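Local coordinates for protein beta 1-3 glucanase (PDB 5H4E) that probably hydrolyses beta-1,3-glucan chains, as a family 64 glycoside hydrolase of a clostridial bacterium, at residues 234-239 with 311-316; 249-254 with 269-274. All coordinates share one frame; numbering follows the deposited sequence.

Contact 1: 234-239 with 311-316; sequences YSYYAT and VMLDPA
The type I beta turn V311 to D314, in the loop that follows helix 294-309, receives Y236, at the end of helix 227-236, and Y237, which follows it, through its two central residues, M312 and L313. The single hydrogen bond of the contact runs from Y237 OH to M312 O at 2.6 Å. The hydroxyl lies in the carbonyl plane on a lone pair, with a C=O...O angle of 141°, and M312 O sits at the edge of the Y237 ring, near its plane. The neighbouring tyrosines turn differently from the backbone: Y236 has CG anti to its N (chi1 -175°), whereas CG of Y237 is anti to its carbonyl carbon. CD2 of Y236 lies 3.8 Å above the plane of the Y237 ring, toward the rim of that face. A methyl of the turn packs against both rings, L313 CD2 approaching Y236 CD2 at 3.6 Å and Y237 CE2 at 3.9 Å. P315 CD lies 3.8 Å from Y237 OH, so the buried polar tip is bordered by carbon as well as its acceptor. M312 packs on V303, A306 and F307 of helix 294-309; toward the four-stranded antiparallel sheet, M312 touches L242, P315 touches L242 and F244, and Y237 touches L242 and V255.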
ATOM      1  N   TYR A 234       0.504 -14.786 -22.685  1.00 19.63           N
ATOM      2  CA  TYR A 234      -0.552 -14.467 -23.654  1.00 22.58           C
ATOM      3  C   TYR A 234      -0.555 -15.403 -24.883  1.00 24.34           C
ATOM      4  O   TYR A 234      -1.617 -15.741 -25.412  1.00 23.86           O
ATOM      5  CB  TYR A 234      -0.438 -13.010 -24.090  1.00 24.88           C
ATOM      6  CG  TYR A 234      -1.290 -12.101 -23.249  1.00 22.49           C
ATOM      7  CD1 TYR A 234      -1.147 -12.062 -21.860  1.00 28.54           C
ATOM      8  CD2 TYR A 234      -2.260 -11.293 -23.829  1.00 25.30           C
ATOM      9  CE1 TYR A 234      -1.943 -11.217 -21.077  1.00 24.43           C
ATOM     10  CE2 TYR A 234      -3.055 -10.455 -23.059  1.00 26.60           C
ATOM     11  CZ  TYR A 234      -2.893 -10.419 -21.690  1.00 27.63           C
ATOM     12  OH  TYR A 234      -3.690  -9.583 -20.943  1.00 23.02           O
ATOM     13  N   SER A 235       0.627 -15.833 -25.307  1.00 22.04           N
ATOM     14  CA  SER A 235       0.756 -16.766 -26.427  1.00 25.58           C
ATOM     15  C   SER A 235       0.186 -18.132 -26.045  1.00 25.24           C
ATOM     16  O   SER A 235      -0.577 -18.749 -26.804  1.00 24.66           O
ATOM     17  CB  SER A 235       2.226 -16.880 -26.844  1.00 25.99           C
ATOM     18  OG  SER A 235       2.421 -17.833 -27.880  1.00 34.18           O
ATOM     19  N   TYR A 236       0.540 -18.587 -24.847  1.00 21.80           N
ATOM     20  CA  TYR A 236       0.066 -19.858 -24.324  1.00 21.48           C
ATOM     21  C   TYR A 236      -1.459 -19.902 -24.233  1.00 24.49           C
ATOM     22  O   TYR A 236      -2.080 -20.842 -24.725  1.00 22.89           O
ATOM     23  CB  TYR A 236       0.694 -20.127 -22.948  1.00 18.09           C
ATOM     24  CG  TYR A 236       0.352 -21.490 -22.395  1.00 17.54           C
ATOM     25  CD1 TYR A 236       1.034 -22.626 -22.835  1.00 19.32           C
ATOM     26  CD2 TYR A 236      -0.663 -21.648 -21.455  1.00 19.33           C
ATOM     27  CE1 TYR A 236       0.715 -23.888 -22.341  1.00 19.45           C
ATOM     28  CE2 TYR A 236      -0.990 -22.909 -20.949  1.00 21.58           C
ATOM     29  CZ  TYR A 236      -0.295 -24.021 -21.395  1.00 21.76           C
ATOM     30  OH  TYR A 236      -0.620 -25.267 -20.903  1.00 25.48           O
ATOM     31  N   TYR A 237      -2.061 -18.873 -23.629  1.00 20.12           N
ATOM     32  CA  TYR A 237      -3.494 -18.872 -23.352  1.00 23.09           C
ATOM     33  C   TYR A 237      -4.328 -18.461 -24.571  1.00 21.81           C
ATOM     34  O   TYR A 237      -5.548 -18.363 -24.487  1.00 21.55           O
ATOM     35  CB  TYR A 237      -3.807 -17.970 -22.136  1.00 23.47           C
ATOM     36  CG  TYR A 237      -3.482 -18.649 -20.810  1.00 21.08           C
ATOM     37  CD1 TYR A 237      -3.985 -19.915 -20.520  1.00 22.16           C
ATOM     38  CD2 TYR A 237      -2.627 -18.057 -19.880  1.00 23.59           C
ATOM     39  CE1 TYR A 237      -3.676 -20.560 -19.333  1.00 21.34           C
ATOM     40  CE2 TYR A 237      -2.319 -18.695 -18.679  1.00 23.95           C
ATOM     41  CZ  TYR A 237      -2.849 -19.948 -18.414  1.00 23.41           C
ATOM     42  OH  TYR A 237      -2.557 -20.606 -17.245  1.00 22.10           O
ATOM     43  N   ALA A 238      -3.676 -18.249 -25.707  1.00 22.51           N
ATOM     44  CA  ALA A 238      -4.410 -18.117 -26.963  1.00 24.63           C
ATOM     45  C   ALA A 238      -5.067 -19.447 -27.332  1.00 31.69           C
ATOM     46  O   ALA A 238      -6.136 -19.477 -27.939  1.00 31.91           O
ATOM     47  CB  ALA A 238      -3.497 -17.651 -28.074  1.00 25.49           C
ATOM     48  N   THR A 239      -4.434 -20.553 -26.944  1.00 29.00           N
ATOM     49  CA  THR A 239      -4.955 -21.866 -27.296  1.00 28.79           C
ATOM     50  C   THR A 239      -5.163 -22.796 -26.098  1.00 30.61           C
ATOM     51  O   THR A 239      -5.545 -23.951 -26.269  1.00 35.12           O
ATOM     52  CB  THR A 239      -4.030 -22.555 -28.299  1.00 29.62           C
ATOM     53  OG1 THR A 239      -2.702 -22.613 -27.763  1.00 33.38           O
ATOM     54  CG2 THR A 239      -3.992 -21.775 -29.600  1.00 32.71           C
ATOM     55  N   VAL A 311       2.915 -17.258 -11.404  1.00 18.41           N
ATOM     56  CA  VAL A 311       2.129 -18.488 -11.384  1.00 17.65           C
ATOM     57  C   VAL A 311       0.981 -18.440 -12.398  1.00 19.94           C
ATOM     58  O   VAL A 311       0.010 -19.194 -12.275  1.00 19.65           O
ATOM     59  CB  VAL A 311       1.541 -18.787  -9.975  1.00 19.48           C
ATOM     60  CG1 VAL A 311       2.621 -19.332  -9.034  1.00 18.54           C
ATOM     61  CG2 VAL A 311       0.850 -17.546  -9.384  1.00 18.84           C
ATOM     62  N   MET A 312       1.103 -17.568 -13.403  1.00 15.85           N
ATOM     63  CA  MET A 312       0.061 -17.422 -14.421  1.00 18.57           C
ATOM     64  C   MET A 312      -0.221 -18.748 -15.141  1.00 20.60           C
ATOM     65  O   MET A 312      -1.336 -18.988 -15.600  1.00 20.63           O
ATOM     66  CB  MET A 312       0.447 -16.330 -15.430  1.00 15.52           C
ATOM     67  CG  MET A 312      -0.059 -14.926 -15.031  1.00 18.21           C
ATOM     68  SD  MET A 312      -1.864 -14.855 -14.913  1.00 20.77           S
ATOM     69  CE  MET A 312      -2.353 -14.828 -16.648  1.00 18.58           C
ATOM     70  N   LEU A 313       0.778 -19.619 -15.209  1.00 20.55           N
ATOM     71  CA  LEU A 313       0.589 -20.918 -15.866  1.00 20.68           C
ATOM     72  C   LEU A 313       0.161 -22.030 -14.907  1.00 22.56           C
ATOM     73  O   LEU A 313       0.076 -23.191 -15.305  1.00 19.15           O
ATOM     74  CB  LEU A 313       1.876 -21.328 -16.587  1.00 21.45           C
ATOM     75  CG  LEU A 313       2.312 -20.330 -17.661  1.00 24.98           C
ATOM     76  CD1 LEU A 313       3.679 -20.654 -18.227  1.00 25.14           C
ATOM     77  CD2 LEU A 313       1.278 -20.247 -18.774  1.00 20.73           C
ATOM     78  N   ASP A 314      -0.105 -21.687 -13.650  1.00 18.54           N
ATOM     79  CA  ASP A 314      -0.516 -22.690 -12.660  1.00 20.35           C
ATOM     80  C   ASP A 314      -1.675 -22.186 -11.805  1.00 23.22           C
ATOM     81  O   ASP A 314      -1.521 -22.014 -10.589  1.00 21.13           O
ATOM     82  CB  ASP A 314       0.676 -23.075 -11.765  1.00 17.95           C
ATOM     83  CG  ASP A 314       0.397 -24.294 -10.881  1.00 25.11           C
ATOM     84  OD1 ASP A 314      -0.579 -25.035 -11.129  1.00 26.75           O
ATOM     85  OD2 ASP A 314       1.182 -24.524  -9.943  1.00 27.73           O
ATOM     86  N   PRO A 315      -2.840 -21.942 -12.431  1.00 20.16           N
ATOM     87  CA  PRO A 315      -3.995 -21.407 -11.690  1.00 21.97           C
ATOM     88  C   PRO A 315      -4.468 -22.273 -10.514  1.00 25.27           C
ATOM     89  O   PRO A 315      -4.987 -21.718  -9.544  1.00 25.69           O
ATOM     90  CB  PRO A 315      -5.091 -21.328 -12.759  1.00 22.51           C
ATOM     91  CG  PRO A 315      -4.669 -22.307 -13.814  1.00 22.22           C
ATOM     92  CD  PRO A 315      -3.166 -22.199 -13.845  1.00 21.42           C
ATOM     93  N   ALA A 316      -4.293 -23.591 -10.577  1.00 18.79           N
ATOM     94  CA  ALA A 316      -4.711 -24.443  -9.460  1.00 24.81           C
ATOM     95  C   ALA A 316      -4.022 -24.045  -8.147  1.00 25.34           C
ATOM     96  O   ALA A 316      -4.536 -24.314  -7.066  1.00 25.25           O
ATOM     97  CB  ALA A 316      -4.437 -25.912  -9.773  1.00 25.50           C
TER

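Contact 2: 249-254 with 269-274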
ATOM      1  N   GLY A 249     -16.614 -17.205  -7.588  1.00 39.86           N
ATOM      2  CA  GLY A 249     -17.029 -18.261  -8.493  1.00 36.54           C
ATOM      3  C   GLY A 249     -15.863 -18.774  -9.311  1.00 37.66           C
ATOM      4  O   GLY A 249     -14.705 -18.479  -9.002  1.00 33.14           O
ATOM      5  N   THR A 250     -16.166 -19.542 -10.355  1.00 33.34           N
ATOM      6  CA  THR A 250     -15.122 -20.063 -11.230  1.00 30.92           C
ATOM      7  C   THR A 250     -15.097 -19.320 -12.562  1.00 32.44           C
ATOM      8  O   THR A 250     -16.112 -19.233 -13.275  1.00 30.73           O
ATOM      9  CB  THR A 250     -15.295 -21.571 -11.490  1.00 33.07           C
ATOM     10  OG1 THR A 250     -15.299 -22.271 -10.242  1.00 30.20           O
ATOM     11  CG2 THR A 250     -14.144 -22.102 -12.356  1.00 28.30           C
ATOM     12  N   TYR A 251     -13.926 -18.783 -12.884  1.00 27.88           N
ATOM     13  CA  TYR A 251     -13.726 -18.035 -14.112  1.00 27.83           C
ATOM     14  C   TYR A 251     -12.831 -18.810 -15.070  1.00 28.26           C
ATOM     15  O   TYR A 251     -11.890 -19.464 -14.641  1.00 30.71           O
ATOM     16  CB  TYR A 251     -13.097 -16.677 -13.813  1.00 28.43           C
ATOM     17  CG  TYR A 251     -13.921 -15.787 -12.912  1.00 31.26           C
ATOM     18  CD1 TYR A 251     -14.837 -14.886 -13.444  1.00 31.70           C
ATOM     19  CD2 TYR A 251     -13.770 -15.834 -11.525  1.00 31.96           C
ATOM     20  CE1 TYR A 251     -15.592 -14.058 -12.625  1.00 28.83           C
ATOM     21  CE2 TYR A 251     -14.526 -15.013 -10.692  1.00 32.76           C
ATOM     22  CZ  TYR A 251     -15.429 -14.126 -11.249  1.00 35.76           C
ATOM     23  OH  TYR A 251     -16.170 -13.302 -10.432  1.00 33.16           O
ATOM     24  N   SER A 252     -13.114 -18.730 -16.365  1.00 24.61           N
ATOM     25  CA  SER A 252     -12.259 -19.374 -17.346  1.00 22.90           C
ATOM     26  C   SER A 252     -11.949 -18.408 -18.477  1.00 24.15           C
ATOM     27  O   SER A 252     -12.841 -17.763 -19.009  1.00 27.49           O
ATOM     28  CB  SER A 252     -12.925 -20.648 -17.879  1.00 28.97           C
ATOM     29  OG  SER A 252     -11.995 -21.442 -18.598  1.00 25.98           O
ATOM     30  N   GLY A 253     -10.685 -18.303 -18.858  1.00 23.44           N
ATOM     31  CA  GLY A 253     -10.303 -17.298 -19.825  1.00 23.58           C
ATOM     32  C   GLY A 253      -9.399 -17.800 -20.924  1.00 24.53           C
ATOM     33  O   GLY A 253      -8.775 -18.858 -20.795  1.00 23.12           O
ATOM     34  N   HIS A 254      -9.341 -17.036 -22.013  1.00 22.41           N
ATOM     35  CA  HIS A 254      -8.440 -17.313 -23.122  1.00 22.92           C
ATOM     36  C   HIS A 254      -8.130 -16.013 -23.844  1.00 27.27           C
ATOM     37  O   HIS A 254      -8.902 -15.059 -23.779  1.00 26.72           O
ATOM     38  CB  HIS A 254      -9.033 -18.356 -24.091  1.00 28.65           C
ATOM     39  CG  HIS A 254     -10.342 -17.954 -24.707  1.00 27.60           C
ATOM     40  ND1 HIS A 254     -11.232 -17.108 -24.084  1.00 32.47           N
ATOM     41  CD2 HIS A 254     -10.921 -18.311 -25.877  1.00 30.24           C
ATOM     42  CE1 HIS A 254     -12.297 -16.946 -24.851  1.00 28.96           C
ATOM     43  NE2 HIS A 254     -12.134 -17.670 -25.942  1.00 26.10           N
ATOM     44  N   TYR A 269     -18.357 -16.018 -22.812  1.00 27.63           N
ATOM     45  CA  TYR A 269     -17.128 -15.274 -22.575  1.00 26.11           C
ATOM     46  C   TYR A 269     -17.326 -13.799 -22.899  1.00 26.13           C
ATOM     47  O   TYR A 269     -17.329 -13.408 -24.068  1.00 24.25           O
ATOM     48  CB  TYR A 269     -15.975 -15.847 -23.397  1.00 22.83           C
ATOM     49  CG  TYR A 269     -15.516 -17.216 -22.929  1.00 27.30           C
ATOM     50  CD1 TYR A 269     -14.272 -17.387 -22.331  1.00 27.58           C
ATOM     51  CD2 TYR A 269     -16.323 -18.335 -23.085  1.00 26.00           C
ATOM     52  CE1 TYR A 269     -13.847 -18.633 -21.909  1.00 24.96           C
ATOM     53  CE2 TYR A 269     -15.899 -19.590 -22.670  1.00 24.79           C
ATOM     54  CZ  TYR A 269     -14.663 -19.728 -22.083  1.00 27.06           C
ATOM     55  OH  TYR A 269     -14.234 -20.968 -21.668  1.00 25.79           O
ATOM     56  N   ASN A 270     -17.482 -12.987 -21.854  1.00 29.26           N
ATOM     57  CA  ASN A 270     -17.776 -11.560 -22.020  1.00 30.77           C
ATOM     58  C   ASN A 270     -17.150 -10.684 -20.934  1.00 30.73           C
ATOM     59  O   ASN A 270     -17.537  -9.529 -20.749  1.00 27.71           O
ATOM     60  CB  ASN A 270     -19.292 -11.337 -22.053  1.00 29.10           C
ATOM     61  CG  ASN A 270     -20.015 -12.055 -20.932  1.00 33.56           C
ATOM     62  OD1 ASN A 270     -19.530 -12.124 -19.796  1.00 35.63           O
ATOM     63  ND2 ASN A 270     -21.179 -12.613 -21.248  1.00 32.26           N
ATOM     64  N   LEU A 271     -16.179 -11.238 -20.221  1.00 26.12           N
ATOM     65  CA  LEU A 271     -15.475 -10.485 -19.192  1.00 28.81           C
ATOM     66  C   LEU A 271     -14.048 -10.227 -19.661  1.00 26.97           C
ATOM     67  O   LEU A 271     -13.290 -11.165 -19.902  1.00 28.00           O
ATOM     68  CB  LEU A 271     -15.509 -11.240 -17.867  1.00 27.64           C
ATOM     69  CG  LEU A 271     -16.901 -11.583 -17.330  1.00 30.39           C
ATOM     70  CD1 LEU A 271     -16.821 -12.620 -16.235  1.00 27.50           C
ATOM     71  CD2 LEU A 271     -17.613 -10.331 -16.805  1.00 29.98           C
ATOM     72  N   TYR A 272     -13.686  -8.953 -19.798  1.00 25.41           N
ATOM     73  CA  TYR A 272     -12.458  -8.577 -20.494  1.00 24.28           C
ATOM     74  C   TYR A 272     -11.348  -7.957 -19.651  1.00 26.10           C
ATOM     75  O   TYR A 272     -11.596  -7.075 -18.834  1.00 26.07           O
ATOM     76  CB  TYR A 272     -12.785  -7.582 -21.609  1.00 27.13           C
ATOM     77  CG  TYR A 272     -13.398  -8.210 -22.829  1.00 27.23           C
ATOM     78  CD1 TYR A 272     -12.652  -8.389 -23.980  1.00 27.66           C
ATOM     79  CD2 TYR A 272     -14.719  -8.625 -22.828  1.00 30.65           C
ATOM     80  CE1 TYR A 272     -13.199  -8.963 -25.097  1.00 27.91           C
ATOM     81  CE2 TYR A 272     -15.277  -9.206 -23.947  1.00 30.30           C
ATOM     82  CZ  TYR A 272     -14.506  -9.374 -25.075  1.00 29.50           C
ATOM     83  OH  TYR A 272     -15.053  -9.955 -26.193  1.00 33.95           O
ATOM     84  N   ILE A 273     -10.123  -8.411 -19.888  1.00 23.17           N
ATOM     85  CA  ILE A 273      -8.960  -7.557 -19.707  1.00 26.75           C
ATOM     86  C   ILE A 273      -8.636  -7.018 -21.098  1.00 29.18           C
ATOM     87  O   ILE A 273      -8.295  -7.777 -22.009  1.00 30.42           O
ATOM     88  CB  ILE A 273      -7.739  -8.284 -19.118  1.00 22.17           C
ATOM     89  CG1 ILE A 273      -8.088  -8.997 -17.818  1.00 19.99           C
ATOM     90  CG2 ILE A 273      -6.603  -7.309 -18.882  1.00 24.54           C
ATOM     91  CD1 ILE A 273      -6.889  -9.657 -17.182  1.00 22.10           C
ATOM     92  N   HIS A 274      -8.782  -5.711 -21.278  1.00 27.74           N
ATOM     93  CA  HIS A 274      -8.540  -5.099 -22.578  1.00 28.38           C
ATOM     94  C   HIS A 274      -7.072  -4.809 -22.836  1.00 30.28           C
ATOM     95  O   HIS A 274      -6.537  -3.796 -22.403  1.00 32.91           O
ATOM     96  CB  HIS A 274      -9.367  -3.819 -22.702  1.00 28.88           C
ATOM     97  CG  HIS A 274     -10.840  -4.064 -22.629  1.00 25.80           C
ATOM     98  ND1 HIS A 274     -11.583  -4.445 -23.724  1.00 29.38           N
ATOM     99  CD2 HIS A 274     -11.702  -4.021 -21.587  1.00 27.72           C
ATOM    100  CE1 HIS A 274     -12.843  -4.612 -23.363  1.00 25.86           C
ATOM    101  NE2 HIS A 274     -12.942  -4.361 -22.072  1.00 31.40           N
TER
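S252 OG and Y269 OH are both hydrogen-bonded to E241 OE1. The two hydroxyls stand 3.8 Å apart, S252 OG to Y269 OH, and meet through the glutamate; S252 OG has T243 OG1 as a further partner. The Y269 ring lies across strand 259-264, touching N263, and its CE1 is 3.2 Å from S252 O. The same ring meets H254, whose CG occupies the crowded position between backbone N and carbonyl carbon (chi1 59°). The imidazole brings NE2 over one face of Y269, and H254 CE1 comes to 3.2 Å from Y269 CD1. The rings are inclined at 63° with centroids 4.6 Å apart, an oblique pairing, while H254 ND1 is hydrogen-bonded to V261 O. On the other face of the sheet, L271 CD1 touches the edge of Y251, 4.1 Å from its CE1, the side chains crossing at about a right angle. Y251 OH is hydrogen-bonded to D295 OD1 and R248 NE, and Y251 and L271 both pack on I299 of helix 294-309. Residues two apart in a regular strand would share a face; the classic beta bulge of N270 and L271 opposite F262 is consistent with Y269 and L271 facing opposite ways. No hydrogen bond joins the segments directly, so E241 OE1 and the V261 carbonyl, holding the Y269 hydroxyl and the H254 ring, would help set the tilt between the two rings.

Well along the chain, 234-239 ends helix 227-236 and leads into the four-stranded antiparallel sheet. Contact 2 closes the short loop there, bringing 249-254 near 269-274 across the intervening strand 259-264. The chain then runs through helices 279-284 and 294-309 before 311-316 returns to 234-239, and contact 1 closes a larger loop that contains the smaller one. The centres lie about 13 Å apart, and the contacts touch directly: Y237 O packs 3.5 Å from H254 CB. Together they illustrate how a local sheet contact can lie within a longer closure, here tying helix 227-236, the four-stranded sheet and helix 294-309 to one another.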